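PDB 5K04: uncharacterized protein from Candida albicans, which probably serves as the non-catalytic subunit of the NatB complex, which acetylates protein N-termini, pairing with the catalytic subunit NAT3. Local coordinates for residues A[498-510]-A[540-552]. Residues are numbered along the deposited sequence; the frame is centred on the assembly and turned at random.
Sequences FSKRMQNSISLNF and ALIVSDYTDNRDF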
loop_
_atom_site.group_PDB
_atom_site.type_symbol
_atom_site.label_atom_id
_atom_site.label_comp_id
_atom_site.label_asym_id
_atom_site.label_seq_id
_atom_site.Cartn_x
_atom_site.Cartn_y
_atom_site.Cartn_z
ATOM N N PHE A 498 -1.734 -8.735 -3.488
ATOM C CA PHE A 498 -2.229 -7.659 -2.638
ATOM C C PHE A 498 -2.473 -8.170 -1.225
ATOM O O PHE A 498 -1.996 -7.587 -0.246
ATOM C CB PHE A 498 -3.519 -7.080 -3.232
ATOM C CG PHE A 498 -3.975 -5.792 -2.582
ATOM C CD1 PHE A 498 -4.827 -5.809 -1.495
ATOM C CD2 PHE A 498 -3.558 -4.563 -3.068
ATOM C CE1 PHE A 498 -5.248 -4.625 -0.896
ATOM C CE2 PHE A 498 -3.971 -3.367 -2.468
ATOM C CZ PHE A 498 -4.817 -3.398 -1.389
ATOM N N SER A 499 -3.218 -9.276 -1.116
ATOM C CA SER A 499 -3.468 -9.911 0.174
ATOM C C SER A 499 -2.161 -10.228 0.896
ATOM O O SER A 499 -1.970 -9.821 2.047
ATOM C CB SER A 499 -4.299 -11.182 -0.033
ATOM O OG SER A 499 -4.631 -11.772 1.195
ATOM N N LYS A 500 -1.246 -10.955 0.222
ATOM C CA LYS A 500 0.061 -11.293 0.807
ATOM C C LYS A 500 0.789 -10.067 1.341
ATOM O O LYS A 500 1.386 -10.108 2.425
ATOM C CB LYS A 500 0.967 -11.952 -0.227
ATOM C CG LYS A 500 0.655 -13.366 -0.639
ATOM C CD LYS A 500 1.894 -13.964 -1.302
ATOM C CE LYS A 500 1.555 -15.059 -2.296
ATOM N NZ LYS A 500 2.789 -15.724 -2.812
ATOM N N ARG A 501 0.800 -8.979 0.565
ATOM C CA ARG A 501 1.554 -7.807 0.978
ATOM C C ARG A 501 0.921 -7.125 2.184
ATOM O O ARG A 501 1.606 -6.382 2.893
ATOM C CB ARG A 501 1.692 -6.845 -0.202
ATOM C CG ARG A 501 2.676 -7.360 -1.263
ATOM C CD ARG A 501 2.667 -6.539 -2.545
ATOM N NE ARG A 501 3.105 -5.161 -2.333
ATOM C CZ ARG A 501 3.293 -4.268 -3.307
ATOM N NH1 ARG A 501 3.068 -4.604 -4.567
ATOM N NH2 ARG A 501 3.687 -3.037 -3.020
ATOM N N MET A 502 -0.368 -7.382 2.430
ATOM C CA MET A 502 -1.150 -6.738 3.482
ATOM C C MET A 502 -1.166 -7.532 4.780
ATOM O O MET A 502 -1.471 -6.972 5.836
ATOM C CB MET A 502 -2.596 -6.525 2.997
ATOM C CG MET A 502 -2.814 -5.267 2.157
ATOM S SD MET A 502 -2.378 -3.745 2.949
ATOM C CE MET A 502 -3.521 -2.696 2.125
ATOM N N GLN A 503 -0.815 -8.819 4.715
ATOM C CA GLN A 503 -1.013 -9.730 5.836
ATOM C C GLN A 503 -0.089 -9.409 7.008
ATOM O O GLN A 503 -0.479 -9.563 8.172
ATOM C CB GLN A 503 -0.786 -11.161 5.367
ATOM C CG GLN A 503 -0.963 -12.189 6.450
ATOM C CD GLN A 503 -0.448 -13.540 6.033
ATOM O OE1 GLN A 503 0.754 -13.727 5.800
ATOM N NE2 GLN A 503 -1.362 -14.498 5.920
ATOM N N ASN A 504 1.140 -8.980 6.725
ATOM C CA ASN A 504 2.129 -8.766 7.773
ATOM C C ASN A 504 3.031 -7.587 7.433
ATOM O O ASN A 504 4.257 -7.690 7.428
ATOM C CB ASN A 504 2.967 -10.012 8.006
ATOM C CG ASN A 504 3.517 -10.038 9.389
ATOM O OD1 ASN A 504 2.965 -9.401 10.297
ATOM N ND2 ASN A 504 4.599 -10.761 9.577
ATOM N N SER A 505 2.416 -6.450 7.127
ATOM C CA SER A 505 3.177 -5.290 6.717
ATOM C C SER A 505 3.707 -4.557 7.944
ATOM O O SER A 505 3.153 -4.649 9.044
ATOM C CB SER A 505 2.333 -4.353 5.845
ATOM O OG SER A 505 1.488 -3.494 6.597
ATOM N N ILE A 506 4.811 -3.840 7.739
ATOM C CA ILE A 506 5.382 -3.041 8.814
ATOM C C ILE A 506 4.393 -1.965 9.255
ATOM O O ILE A 506 4.315 -1.631 10.442
ATOM C CB ILE A 506 6.738 -2.461 8.361
ATOM C CG1 ILE A 506 7.362 -1.584 9.460
ATOM C CG2 ILE A 506 6.599 -1.676 7.057
ATOM C CD1 ILE A 506 7.905 -2.375 10.618
ATOM N N SER A 507 3.568 -1.469 8.327
ATOM C CA SER A 507 2.581 -0.446 8.682
ATOM C C SER A 507 1.464 -1.011 9.565
ATOM O O SER A 507 0.917 -0.297 10.422
ATOM C CB SER A 507 2.004 0.183 7.407
ATOM O OG SER A 507 3.037 0.775 6.623
ATOM N N LEU A 508 1.096 -2.279 9.351
ATOM C CA LEU A 508 0.097 -2.945 10.189
ATOM C C LEU A 508 0.640 -3.187 11.584
ATOM O O LEU A 508 -0.045 -2.950 12.588
ATOM C CB LEU A 508 -0.314 -4.284 9.561
ATOM C CG LEU A 508 -0.886 -5.332 10.518
ATOM C CD1 LEU A 508 -2.254 -4.907 11.061
ATOM C CD2 LEU A 508 -0.941 -6.758 9.869
ATOM N N ASN A 509 1.876 -3.694 11.658
ATOM C CA ASN A 509 2.496 -3.985 12.946
ATOM C C ASN A 509 2.838 -2.706 13.704
ATOM O O ASN A 509 2.697 -2.651 14.929
ATOM C CB ASN A 509 3.713 -4.868 12.707
ATOM C CG ASN A 509 3.311 -6.309 12.380
ATOM O OD1 ASN A 509 2.592 -6.942 13.159
ATOM N ND2 ASN A 509 3.743 -6.815 11.225
ATOM N N PHE A 510 3.235 -1.655 12.984
ATOM C CA PHE A 510 3.387 -0.353 13.623
ATOM C C PHE A 510 2.069 0.130 14.209
ATOM O O PHE A 510 2.037 0.676 15.318
ATOM C CB PHE A 510 3.920 0.680 12.633
ATOM C CG PHE A 510 4.147 1.998 13.263
ATOM C CD1 PHE A 510 5.140 2.144 14.211
ATOM C CD2 PHE A 510 3.348 3.072 12.955
ATOM C CE1 PHE A 510 5.338 3.342 14.826
ATOM C CE2 PHE A 510 3.540 4.276 13.570
ATOM C CZ PHE A 510 4.533 4.415 14.511
ATOM N N ALA A 540 3.599 -16.313 14.764
ATOM C CA ALA A 540 4.436 -16.673 13.620
ATOM C C ALA A 540 4.689 -15.475 12.717
ATOM O O ALA A 540 5.785 -15.335 12.156
ATOM C CB ALA A 540 3.793 -17.815 12.828
ATOM N N LEU A 541 3.684 -14.595 12.567
ATOM C CA LEU A 541 3.866 -13.385 11.764
ATOM C C LEU A 541 4.718 -12.353 12.493
ATOM O O LEU A 541 5.603 -11.736 11.889
ATOM C CB LEU A 541 2.510 -12.788 11.403
ATOM C CG LEU A 541 1.596 -13.688 10.563
ATOM C CD1 LEU A 541 0.232 -13.012 10.273
ATOM C CD2 LEU A 541 2.279 -14.104 9.277
ATOM N N ILE A 542 4.458 -12.156 13.794
ATOM C CA ILE A 542 5.178 -11.159 14.590
ATOM C C ILE A 542 6.687 -11.382 14.502
ATOM O O ILE A 542 7.476 -10.429 14.475
ATOM C CB ILE A 542 4.687 -11.213 16.049
ATOM C CG1 ILE A 542 3.202 -10.849 16.139
ATOM C CG2 ILE A 542 5.570 -10.370 16.974
ATOM C CD1 ILE A 542 2.824 -9.621 15.392
ATOM N N VAL A 543 7.100 -12.651 14.438
ATOM C CA VAL A 543 8.505 -13.057 14.431
ATOM C C VAL A 543 9.074 -13.140 13.020
ATOM O O VAL A 543 10.299 -13.276 12.854
ATOM C CB VAL A 543 8.588 -14.395 15.199
ATOM C CG1 VAL A 543 9.968 -15.023 15.137
ATOM C CG2 VAL A 543 8.188 -14.169 16.650
ATOM N N SER A 544 8.227 -13.042 11.996
ATOM C CA SER A 544 8.663 -13.114 10.613
ATOM C C SER A 544 9.127 -11.745 10.131
ATOM O O SER A 544 9.131 -10.756 10.864
ATOM C CB SER A 544 7.541 -13.642 9.722
ATOM O OG SER A 544 7.198 -14.957 10.103
ATOM N N ASP A 545 9.542 -11.698 8.874
ATOM C CA ASP A 545 9.914 -10.451 8.238
ATOM C C ASP A 545 8.672 -9.789 7.675
ATOM O O ASP A 545 7.817 -10.449 7.070
ATOM C CB ASP A 545 10.941 -10.705 7.144
ATOM C CG ASP A 545 12.292 -11.090 7.716
ATOM O OD1 ASP A 545 12.731 -10.423 8.676
ATOM O OD2 ASP A 545 12.890 -12.067 7.223
ATOM N N TYR A 546 8.574 -8.485 7.908
ATOM C CA TYR A 546 7.414 -7.694 7.531
ATOM C C TYR A 546 7.577 -7.156 6.110
ATOM O O TYR A 546 8.687 -6.840 5.674
ATOM C CB TYR A 546 7.220 -6.533 8.514
ATOM C CG TYR A 546 7.153 -6.914 9.999
ATOM C CD1 TYR A 546 6.837 -8.209 10.416
ATOM C CD2 TYR A 546 7.391 -5.964 10.982
ATOM C CE1 TYR A 546 6.772 -8.540 11.785
ATOM C CE2 TYR A 546 7.319 -6.284 12.346
ATOM C CZ TYR A 546 7.010 -7.563 12.737
ATOM O OH TYR A 546 6.965 -7.860 14.080
ATOM N N THR A 547 6.467 -7.082 5.382
ATOM C CA THR A 547 6.474 -6.447 4.079
ATOM C C THR A 547 6.417 -4.926 4.248
ATOM O O THR A 547 6.026 -4.402 5.293
ATOM C CB THR A 547 5.315 -6.954 3.217
ATOM O OG1 THR A 547 4.088 -6.836 3.933
ATOM C CG2 THR A 547 5.505 -8.414 2.894
ATOM N N ASP A 548 6.869 -4.220 3.217
ATOM C CA ASP A 548 6.955 -2.765 3.235
ATOM C C ASP A 548 6.298 -2.234 1.968
ATOM O O ASP A 548 6.813 -2.425 0.862
ATOM C CB ASP A 548 8.399 -2.280 3.352
ATOM C CG ASP A 548 8.506 -0.752 3.588
ATOM O OD1 ASP A 548 7.466 -0.061 3.550
ATOM O OD2 ASP A 548 9.632 -0.252 3.815
ATOM N N ASN A 549 5.174 -1.558 2.152
ATOM C CA ASN A 549 4.452 -0.886 1.084
ATOM C C ASN A 549 4.364 0.622 1.316
ATOM O O ASN A 549 3.576 1.311 0.648
ATOM C CB ASN A 549 3.055 -1.493 0.955
ATOM C CG ASN A 549 3.085 -3.007 0.907
ATOM O OD1 ASN A 549 3.752 -3.597 0.056
ATOM N ND2 ASN A 549 2.380 -3.647 1.847
ATOM N N ARG A 550 5.168 1.153 2.229
ATOM C CA ARG A 550 5.123 2.575 2.525
ATOM C C ARG A 550 5.512 3.405 1.303
ATOM O O ARG A 550 6.312 2.984 0.466
ATOM C CB ARG A 550 6.032 2.876 3.715
ATOM C CG ARG A 550 5.440 2.309 5.012
ATOM C CD ARG A 550 6.424 2.421 6.143
ATOM N NE ARG A 550 7.658 1.719 5.808
ATOM C CZ ARG A 550 8.663 1.549 6.664
ATOM N NH1 ARG A 550 8.561 2.042 7.896
ATOM N NH2 ARG A 550 9.755 0.877 6.294
ATOM N N ASP A 551 4.942 4.611 1.234
ATOM C CA ASP A 551 5.096 5.553 0.120
ATOM C C ASP A 551 6.084 6.642 0.528
ATOM O O ASP A 551 5.713 7.599 1.202
ATOM C CB ASP A 551 3.734 6.138 -0.233
ATOM C CG ASP A 551 3.790 7.195 -1.328
ATOM O OD1 ASP A 551 4.861 7.461 -1.897
ATOM O OD2 ASP A 551 2.718 7.753 -1.605
ATOM N N PHE A 552 7.345 6.483 0.119
ATOM C CA PHE A 552 8.402 7.466 0.315
ATOM C C PHE A 552 8.656 8.301 -0.934
ATOM O O PHE A 552 9.703 8.945 -1.040
ATOM C CB PHE A 552 9.705 6.768 0.735
ATOM C CG PHE A 552 9.586 5.979 2.011
ATOM C CD1 PHE A 552 9.318 6.617 3.210
ATOM C CD2 PHE A 552 9.736 4.605 2.011
ATOM C CE1 PHE A 552 9.211 5.898 4.389
ATOM C CE2 PHE A 552 9.618 3.878 3.181
ATOM C CZ PHE A 552 9.360 4.520 4.374
HETATM O O HOH W 1 2.785 -9.291 4.445
HETATM O O HOH W 2 5.481 -12.295 6.572
HETATM O O HOH W 3 3.938 -1.333 4.842
#
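The carbonyl oxygen of R501, near the end of helix 489-503, accepts two hydrogen bonds from opposite faces of its plane: T547 OG1 donates to R501 O at 2.7 Å, N549 ND2 to R501 O at 3.0 Å. The R501 side chain, bent at chi3 (64°), returns the grip, NE and NH2 both meeting N549 OD1 in the guanidinium plane, with NE to OD1 2.9 Å. N549 is thus used at both ends of its amide, and its ND2 also bonds E443. At the turn between helices, N504 O accepts from T547 N while I506 N donates to T547 O (2.8 Å), a single beta bridge between S505 and T547; S505 OG caps helix 506-521 through L508 N and also hydrogen-bonds E443. With CG anti to the backbone N (chi1 -155°), N504 sends ND2 to L541 O at 2.7 Å; its OD1 receives N509 ND2 almost straight (174°). N509 ND2 also sits 3.3 Å above the Y546 ring, over its centre, while I506 CD1 meets the ring edge. Polar bonds therefore fasten the extended loop after helix 539-542 to an interhelical turn of this mainly helical subunit; beside the subunit interface, N549 and E10 of the NAT3 chain, salt-bridged to R501 NH1, would together fix the guanidinium's orientation.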